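Local coordinates for 3-Hydroxyacyl-CoA dehydrogenase (Ralstonia eutropha H16, PDB 4PZC), which catalyses the NAD+-dependent oxidation of (S)-3-hydroxyacyl-CoA thioesters such as (S)-3-hydroxybutyryl-CoA to the corresponding 3-oxoacyl-CoA, at residues 18-23 with 144-149; 49-54 with 62-67; 245-250 with 254-259. All coordinates share one frame; numbering follows the deposited sequence.

Interaction 1 of 3, residues 18-23 with 144-149; sequences IAQACA and PVPVMA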
loop_
_atom_site.group_PDB
_atom_site.type_symbol
_atom_site.label_atom_id
_atom_site.label_comp_id
_atom_site.label_asym_id
_atom_site.label_seq_id
_atom_site.Cartn_x
_atom_site.Cartn_y
_atom_site.Cartn_z
ATOM N N ILE A 18 15.650 17.552 11.094
ATOM C CA ILE A 18 16.496 17.970 9.979
ATOM C C ILE A 18 17.868 18.344 10.509
ATOM O O ILE A 18 18.900 18.007 9.910
ATOM C CB ILE A 18 15.991 19.224 9.231
ATOM C CG1 ILE A 18 14.469 19.286 9.083
ATOM C CG2 ILE A 18 16.662 19.294 7.872
ATOM C CD1 ILE A 18 13.867 18.035 8.510
ATOM N N ALA A 19 17.866 19.076 11.619
ATOM C CA ALA A 19 19.104 19.532 12.245
ATOM C C ALA A 19 20.045 18.347 12.426
ATOM O O ALA A 19 21.097 18.258 11.780
ATOM C CB ALA A 19 18.812 20.205 13.583
ATOM N N GLN A 20 19.618 17.422 13.275
ATOM C CA GLN A 20 20.342 16.204 13.510
ATOM C C GLN A 20 20.913 15.631 12.227
ATOM O O GLN A 20 22.111 15.341 12.149
ATOM C CB GLN A 20 19.405 15.183 14.155
ATOM C CG GLN A 20 19.993 13.786 14.230
ATOM C CD GLN A 20 19.373 12.959 15.322
ATOM O OE1 GLN A 20 18.652 13.474 16.177
ATOM N NE2 GLN A 20 19.651 11.666 15.307
ATOM N N ALA A 21 20.046 15.482 11.228
ATOM C CA ALA A 21 20.369 14.717 10.018
ATOM C C ALA A 21 21.528 15.311 9.271
ATOM O O ALA A 21 22.321 14.594 8.676
ATOM C CB ALA A 21 19.160 14.638 9.101
ATOM N N CYS A 22 21.594 16.632 9.292
ATOM C CA CYS A 22 22.719 17.343 8.730
ATOM C C CYS A 22 23.945 17.128 9.614
ATOM O O CYS A 22 25.002 16.717 9.140
ATOM C CB CYS A 22 22.413 18.845 8.649
ATOM S SG CYS A 22 20.805 19.351 7.978
ATOM N N ALA A 23 23.782 17.406 10.905
ATOM C CA ALA A 23 24.885 17.444 11.864
ATOM C C ALA A 23 25.752 16.197 11.819
ATOM O O ALA A 23 26.979 16.288 11.713
ATOM C CB ALA A 23 24.341 17.622 13.260
ATOM N N PRO A 144 9.676 10.299 11.416
ATOM C CA PRO A 144 10.950 10.102 12.154
ATOM C C PRO A 144 12.169 10.485 11.287
ATOM O O PRO A 144 12.762 9.643 10.613
ATOM C CB PRO A 144 10.935 8.604 12.508
ATOM C CG PRO A 144 9.616 8.068 12.027
ATOM C CD PRO A 144 9.114 9.012 10.976
ATOM N N VAL A 145 12.538 11.760 11.325
ATOM C CA VAL A 145 13.286 12.363 10.223
ATOM C C VAL A 145 14.720 11.904 10.072
ATOM O O VAL A 145 15.279 12.065 9.001
ATOM C CB VAL A 145 13.326 13.900 10.309
ATOM C CG1 VAL A 145 13.732 14.489 8.959
ATOM C CG2 VAL A 145 11.990 14.466 10.771
ATOM N N PRO A 146 15.343 11.395 11.151
ATOM C CA PRO A 146 16.707 10.865 10.977
ATOM C C PRO A 146 16.757 9.498 10.292
ATOM O O PRO A 146 17.530 9.311 9.358
ATOM C CB PRO A 146 17.246 10.786 12.411
ATOM C CG PRO A 146 16.419 11.754 13.187
ATOM C CD PRO A 146 15.055 11.691 12.569
ATOM N N VAL A 147 15.945 8.552 10.734
ATOM C CA VAL A 147 16.056 7.190 10.208
ATOM C C VAL A 147 15.404 7.056 8.831
ATOM O O VAL A 147 15.926 6.357 7.970
ATOM C CB VAL A 147 15.502 6.116 11.185
ATOM C CG1 VAL A 147 16.147 6.260 12.556
ATOM C CG2 VAL A 147 13.986 6.180 11.303
ATOM N N MET A 148 14.275 7.729 8.628
ATOM C CA MET A 148 13.591 7.731 7.325
ATOM C C MET A 148 14.504 8.265 6.231
ATOM O O MET A 148 14.945 9.405 6.284
ATOM C CB MET A 148 12.325 8.598 7.366
ATOM C CG MET A 148 11.288 8.118 8.356
ATOM S SD MET A 148 10.799 6.411 8.058
ATOM C CE MET A 148 9.403 6.671 6.959
ATOM N N ALA A 149 14.761 7.446 5.224
ATOM C CA ALA A 149 15.771 7.770 4.239
ATOM C C ALA A 149 15.168 8.345 2.970
ATOM O O ALA A 149 15.574 7.953 1.876
ATOM C CB ALA A 149 16.606 6.534 3.914
#

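Interaction 2 of 3, residues 49-54 with 62-67; sequences SLDRLI and ADKASA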
loop_
_atom_site.group_PDB
_atom_site.type_symbol
_atom_site.label_atom_id
_atom_site.label_comp_id
_atom_site.label_asym_id
_atom_site.label_seq_id
_atom_site.Cartn_x
_atom_site.Cartn_y
_atom_site.Cartn_z
ATOM N N SER A 49 17.887 11.346 21.599
ATOM C CA SER A 49 17.922 10.525 20.401
ATOM C C SER A 49 19.309 9.947 20.106
ATOM O O SER A 49 19.428 8.774 19.736
ATOM C CB SER A 49 17.452 11.341 19.200
ATOM O OG SER A 49 17.812 10.707 17.992
ATOM N N LEU A 50 20.345 10.770 20.241
ATOM C CA LEU A 50 21.720 10.313 20.013
ATOM C C LEU A 50 22.163 9.315 21.069
ATOM O O LEU A 50 22.850 8.343 20.753
ATOM C CB LEU A 50 22.691 11.493 19.957
ATOM C CG LEU A 50 22.955 12.107 18.573
ATOM C CD1 LEU A 50 21.782 11.982 17.613
ATOM C CD2 LEU A 50 23.361 13.569 18.692
ATOM N N ASP A 51 21.769 9.560 22.317
ATOM C CA ASP A 51 22.006 8.602 23.395
ATOM C C ASP A 51 21.608 7.209 22.911
ATOM O O ASP A 51 22.431 6.291 22.905
ATOM C CB ASP A 51 21.188 8.947 24.657
ATOM C CG ASP A 51 21.593 10.274 25.303
ATOM O OD1 ASP A 51 22.725 10.764 25.074
ATOM O OD2 ASP A 51 20.759 10.813 26.061
ATOM N N ARG A 52 20.348 7.076 22.490
ATOM C CA ARG A 52 19.801 5.797 22.017
ATOM C C ARG A 52 20.682 5.111 20.989
ATOM O O ARG A 52 20.903 3.902 21.065
ATOM C CB ARG A 52 18.421 5.984 21.391
ATOM C CG ARG A 52 17.275 6.096 22.378
ATOM C CD ARG A 52 15.967 5.733 21.687
ATOM N NE ARG A 52 14.787 6.275 22.363
ATOM C CZ ARG A 52 14.426 7.563 22.368
ATOM N NH1 ARG A 52 15.161 8.485 21.747
ATOM N NH2 ARG A 52 13.325 7.938 23.015
ATOM N N LEU A 53 21.160 5.887 20.022
ATOM C CA LEU A 53 21.984 5.363 18.928
ATOM C C LEU A 53 23.298 4.772 19.412
ATOM O O LEU A 53 23.668 3.655 19.028
ATOM C CB LEU A 53 22.258 6.462 17.901
ATOM C CG LEU A 53 21.045 6.717 17.005
ATOM C CD1 LEU A 53 20.909 8.192 16.677
ATOM C CD2 LEU A 53 21.103 5.876 15.738
ATOM N N ILE A 54 23.996 5.512 20.266
ATOM C CA ILE A 54 25.214 4.989 20.873
ATOM C C ILE A 54 24.847 3.713 21.638
ATOM O O ILE A 54 25.591 2.741 21.593
ATOM C CB ILE A 54 25.919 6.003 21.808
ATOM C CG1 ILE A 54 26.242 7.303 21.066
ATOM C CG2 ILE A 54 27.218 5.411 22.351
ATOM C CD1 ILE A 54 26.500 8.475 21.989
ATOM N N ALA A 62 32.089 10.148 20.319
ATOM C CA ALA A 62 32.874 11.225 19.725
ATOM C C ALA A 62 32.159 11.848 18.520
ATOM O O ALA A 62 32.149 13.076 18.354
ATOM C CB ALA A 62 34.245 10.703 19.320
ATOM N N ASP A 63 31.570 11.003 17.677
ATOM C CA ASP A 63 30.779 11.492 16.555
ATOM C C ASP A 63 29.582 12.286 17.085
ATOM O O ASP A 63 29.147 13.247 16.443
ATOM C CB ASP A 63 30.324 10.343 15.656
ATOM C CG ASP A 63 31.484 9.666 14.935
ATOM O OD1 ASP A 63 32.333 10.373 14.339
ATOM O OD2 ASP A 63 31.538 8.416 14.953
ATOM N N LYS A 64 29.070 11.890 18.259
ATOM C CA LYS A 64 28.024 12.649 18.961
ATOM C C LYS A 64 28.511 14.079 19.272
ATOM O O LYS A 64 28.287 14.986 18.479
ATOM C CB LYS A 64 27.564 11.899 20.227
ATOM C CG LYS A 64 26.519 12.635 21.060
ATOM C CD LYS A 64 26.228 11.931 22.377
ATOM C CE LYS A 64 25.572 12.875 23.377
ATOM N NZ LYS A 64 25.457 12.285 24.740
ATOM N N ALA A 65 29.193 14.271 20.397
ATOM C CA ALA A 65 29.878 15.528 20.695
ATOM C C ALA A 65 30.227 16.335 19.438
ATOM O O ALA A 65 30.005 17.551 19.407
ATOM C CB ALA A 65 31.146 15.243 21.497
ATOM N N SER A 66 30.781 15.652 18.424
ATOM C CA SER A 66 31.220 16.286 17.166
ATOM C C SER A 66 30.058 16.996 16.494
ATOM O O SER A 66 30.147 18.181 16.152
ATOM C CB SER A 66 31.824 15.248 16.206
ATOM O OG SER A 66 32.205 15.841 14.981
ATOM N N ALA A 67 28.969 16.254 16.326
ATOM C CA ALA A 67 27.740 16.787 15.757
ATOM C C ALA A 67 27.212 17.953 16.583
ATOM O O ALA A 67 27.147 19.075 16.095
ATOM C CB ALA A 67 26.689 15.691 15.654
#

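Interaction 3 of 3, residues 245-250 with 254-259; sequences EVLYTE and PKYRPA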
loop_
_atom_site.group_PDB
_atom_site.type_symbol
_atom_site.label_atom_id
_atom_site.label_comp_id
_atom_site.label_asym_id
_atom_site.label_seq_id
_atom_site.Cartn_x
_atom_site.Cartn_y
_atom_site.Cartn_z
ATOM N N GLU A 245 -9.484 16.350 2.181
ATOM C CA GLU A 245 -10.261 17.555 1.907
ATOM C C GLU A 245 -9.453 18.393 0.924
ATOM O O GLU A 245 -9.987 19.044 0.043
ATOM C CB GLU A 245 -10.580 18.362 3.183
ATOM C CG GLU A 245 -11.406 17.628 4.246
ATOM C CD GLU A 245 -12.876 18.044 4.326
ATOM O OE1 GLU A 245 -13.516 18.094 3.265
ATOM O OE2 GLU A 245 -13.404 18.289 5.452
ATOM N N VAL A 246 -8.145 18.351 1.076
ATOM C CA VAL A 246 -7.252 19.075 0.180
ATOM C C VAL A 246 -7.287 18.537 -1.249
ATOM O O VAL A 246 -7.347 19.292 -2.230
ATOM C CB VAL A 246 -5.831 19.058 0.777
ATOM C CG1 VAL A 246 -4.757 19.206 -0.289
ATOM C CG2 VAL A 246 -5.731 20.162 1.816
ATOM N N LEU A 247 -7.247 17.224 -1.373
ATOM C CA LEU A 247 -7.299 16.637 -2.687
ATOM C C LEU A 247 -8.603 17.011 -3.416
ATOM O O LEU A 247 -8.541 17.498 -4.548
ATOM C CB LEU A 247 -7.118 15.142 -2.596
ATOM C CG LEU A 247 -5.730 14.666 -2.139
ATOM C CD1 LEU A 247 -5.701 13.144 -2.138
ATOM C CD2 LEU A 247 -4.586 15.162 -2.997
ATOM N N TYR A 248 -9.760 16.805 -2.773
ATOM C CA TYR A 248 -11.076 17.189 -3.352
ATOM C C TYR A 248 -11.135 18.683 -3.682
ATOM O O TYR A 248 -11.630 19.101 -4.726
ATOM C CB TYR A 248 -12.258 16.781 -2.407
ATOM C CG TYR A 248 -13.647 17.270 -2.840
ATOM C CD1 TYR A 248 -14.176 16.914 -4.072
ATOM C CD2 TYR A 248 -14.422 18.091 -2.013
ATOM C CE1 TYR A 248 -15.429 17.373 -4.488
ATOM C CE2 TYR A 248 -15.679 18.548 -2.422
ATOM C CZ TYR A 248 -16.184 18.195 -3.663
ATOM O OH TYR A 248 -17.432 18.641 -4.074
ATOM N N THR A 249 -10.604 19.492 -2.798
ATOM C CA THR A 249 -10.737 20.916 -2.959
ATOM C C THR A 249 -9.774 21.439 -4.004
ATOM O O THR A 249 -10.167 22.253 -4.804
ATOM C CB THR A 249 -10.571 21.643 -1.610
ATOM O OG1 THR A 249 -11.492 21.076 -0.685
ATOM C CG2 THR A 249 -10.904 23.123 -1.742
ATOM N N GLU A 250 -8.524 20.964 -4.004
ATOM C CA GLU A 250 -7.500 21.465 -4.948
ATOM C C GLU A 250 -7.736 20.900 -6.348
ATOM O O GLU A 250 -7.762 21.656 -7.296
ATOM C CB GLU A 250 -6.063 21.186 -4.459
ATOM C CG GLU A 250 -5.636 21.884 -3.146
ATOM C CD GLU A 250 -5.846 23.413 -3.125
ATOM O OE1 GLU A 250 -5.894 24.035 -4.220
ATOM O OE2 GLU A 250 -5.968 24.001 -2.008
ATOM N N PRO A 254 -14.713 14.984 -7.139
ATOM C CA PRO A 254 -15.302 14.038 -6.183
ATOM C C PRO A 254 -14.657 12.682 -6.180
ATOM O O PRO A 254 -14.918 11.894 -5.262
ATOM C CB PRO A 254 -16.765 13.897 -6.644
ATOM C CG PRO A 254 -16.797 14.474 -8.023
ATOM C CD PRO A 254 -15.757 15.567 -7.995
ATOM N N LYS A 255 -13.839 12.384 -7.177
ATOM C CA LYS A 255 -13.056 11.158 -7.131
ATOM C C LYS A 255 -12.418 11.018 -5.762
ATOM O O LYS A 255 -12.273 9.925 -5.244
ATOM C CB LYS A 255 -11.966 11.156 -8.221
ATOM C CG LYS A 255 -10.874 10.116 -8.004
ATOM C CD LYS A 255 -10.062 9.844 -9.266
ATOM C CE LYS A 255 -8.899 8.935 -8.903
ATOM N NZ LYS A 255 -7.861 8.740 -9.939
ATOM N N TYR A 256 -12.032 12.150 -5.192
ATOM C CA TYR A 256 -11.347 12.193 -3.899
ATOM C C TYR A 256 -12.236 12.551 -2.699
ATOM O O TYR A 256 -11.699 12.869 -1.657
ATOM C CB TYR A 256 -10.176 13.197 -4.000
ATOM C CG TYR A 256 -9.281 12.911 -5.187
ATOM C CD1 TYR A 256 -9.528 13.474 -6.436
ATOM C CD2 TYR A 256 -8.201 12.037 -5.055
ATOM C CE1 TYR A 256 -8.707 13.185 -7.525
ATOM C CE2 TYR A 256 -7.381 11.726 -6.123
ATOM C CZ TYR A 256 -7.629 12.299 -7.349
ATOM O OH TYR A 256 -6.792 11.960 -8.368
ATOM N N ARG A 257 -13.567 12.532 -2.855
ATOM C CA ARG A 257 -14.532 12.573 -1.733
ATOM C C ARG A 257 -13.990 11.924 -0.481
ATOM O O ARG A 257 -13.630 10.750 -0.513
ATOM C CB ARG A 257 -15.729 11.690 -2.062
ATOM C CG ARG A 257 -16.933 12.333 -2.704
ATOM C CD ARG A 257 -17.922 11.214 -3.075
ATOM N NE ARG A 257 -17.452 10.448 -4.222
ATOM C CZ ARG A 257 -17.980 9.316 -4.674
ATOM N NH1 ARG A 257 -19.001 8.743 -4.060
ATOM N NH2 ARG A 257 -17.457 8.740 -5.761
ATOM N N PRO A 258 -13.948 12.643 0.631
ATOM C CA PRO A 258 -13.702 11.884 1.871
ATOM C C PRO A 258 -14.733 10.785 2.174
ATOM O O PRO A 258 -15.945 10.951 1.908
ATOM C CB PRO A 258 -13.742 12.966 2.985
ATOM C CG PRO A 258 -13.821 14.260 2.265
ATOM C CD PRO A 258 -13.585 14.046 0.793
ATOM N N ALA A 259 -14.245 9.692 2.762
ATOM C CA ALA A 259 -15.110 8.586 3.218
ATOM C C ALA A 259 -15.984 9.068 4.361
ATOM O O ALA A 259 -15.464 9.638 5.321
ATOM C CB ALA A 259 -14.275 7.388 3.665
#

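Interaction 1 of 3, residues 18-23 with 144-149
Ile18 and Val145 supply the apolar half of this contact through one methyl each: CD1 of Ile18 lies 3.6 Å from CG1 of Val145. The two side chains meet at a slant. The CB of Ile18 is directed away from residues 144-149, yet with CG1 beside the backbone N (chi1 -38°) and a second bend at chi2 the terminal methyl swings back to the valine. CG1 of Val145 stands anti to its own backbone N (chi1 -163°), which places that branch against the isoleucine.

Helix 13-23 starts within the glycine-rich GxGxxG motif that follows strand 5-9 in the NAD-binding Rossmann domain, and residues 144-149 belong to the loop that links strands 136-141 and 150-155 of the same sheet. Ile18 also packs on Ile8 of strand 5-9. The Val145 side chain lies about 3 Å from that of Met14, an NAD+-binding residue, so the hydrophobic pair borders the cofactor site.

The second kind of contact is van der Waals packing of an amide on a proline. The extended Gln20 chain crosses Pro146 at about a right angle, with CD of Gln20 3.8 Å from CG of Pro146. NE2 of Gln20 is 3.9 Å from CB of Pro146. Within the loop, Met148 N donates to Pro144 O at 3.1 Å, while Lys176 NZ donates to the carbonyl oxygens of Val145 and Met148.

Interaction 2 of 3, residues 49-54 with 62-67
Lys64 makes every contact within 4.5 Å from its side, reaching Leu50, Asp51 and Ile54 with successive parts of one outstretched chain. Its CG is anti to the backbone N (chi1 177°) and the later torsions are also near 180°, which projects the ammonium group across to helix 36-54. There NZ of Lys64 donates to OD1 of Asp51 at 3.1 Å, a hydrogen bond within a salt bridge. The nitrogen meets this oxygen nearly in line with the CG-OD1 bond of Asp51. A second acidic partner of the lysine, Glu61, makes only a long, weak ion pair with NZ. Asp51 sends its CB away from 62-67, but the carboxylate turns back far enough for OD1 to be reached.

Closer to its backbone, the lysine methylenes are packed by aliphatic groups. CD1 of Ile54 touches CD of Lys64 at 3.5 Å, the two side chains crossing at about a right angle. CG of Lys64 is 4.1 Å from CD2 of Leu50.

Other polar groups find partners elsewhere: OD2 of Asp63 is hydrogen-bonded to the hydroxyl of Thr60, and OG of Ser49, in a predicted CoA-binding residue, has a weak hydrogen bond from NE2 of Gln20. Along the backbones, Ile54 N donates to Leu50 O at 3.1 Å and Ala67 N to Asp63 O at 3.0 Å.

The segment axes approach to 10.6 Å at an angle of 160°, the geometry of an antiparallel helical hairpin, formed here by helices 36-54 and 61-70 within the NAD-binding domain.

Interaction 3 of 3, residues 245-250 with 254-259
The loop joining helices 237-251 and 260-268 in the C-terminal domain brings Tyr256 and Pro258 back against Leu247, Tyr248 and Glu245. At its buried centre, CB of Leu247 lies 3.9 Å from CB of Tyr256, and the side chains cross at a slant. CD1 of Leu247 approaches CD2 of Tyr256 at 4.0 Å, oblique to the ring.

The outer part belongs to Tyr248. Its CG is anti to the backbone N (chi1 174°), which sets the ring beside Pro254, whose N lies at the ring edge near its plane, 3.6 Å from CE1 of Tyr248. At the other end of the contact, CG of Pro258 lies 4.0 Å from OE1 of Glu245, an oxygen with a long, weak ion pair to Arg263.

Two carbonyls within the segments each take two donors from opposite faces of their planes. Pro254 O accepts from Arg257 N at 2.8 Å and from Arg257 NE at 3.1 Å, the latter with an N-H...O angle of 164° and with the oxygen in the guanidinium plane. Glu245 O accepts from both N and OG1 of Thr249.

Glu199 of the second subunit makes a salt bridge to Lys255 NZ and a hydrogen bond to Tyr256 OH, and its Asp253 a salt bridge to Arg257. Leu247 continues onto Pro195 of helix 189-205, and Ala259 reaches the same helix just before helix 260-268 begins.

In the fold
Interactions 1 and 2 are neighbours in the NAD-binding domain, their centres 13 Å apart, and they touch directly: NE2 of Gln20 lies 3.2 Å from CD1 of Leu50, and CB of Ala23 lies 3.9 Å from CB of Ala67. Helix 13-23, which carries the NAD+-binding Met14, thus has the 144-149 loop and the 36-54/61-70 hairpin with the predicted CoA-binding Ser49 as neighbours. Interaction 3 lies in the C-terminal domain, across the chain's centre, with its centre 32 Å from that of interaction 1 and 43 Å from that of interaction 2. The side chain of its Leu247 is about 12 Å from that of His140, predicted to be important for catalysis.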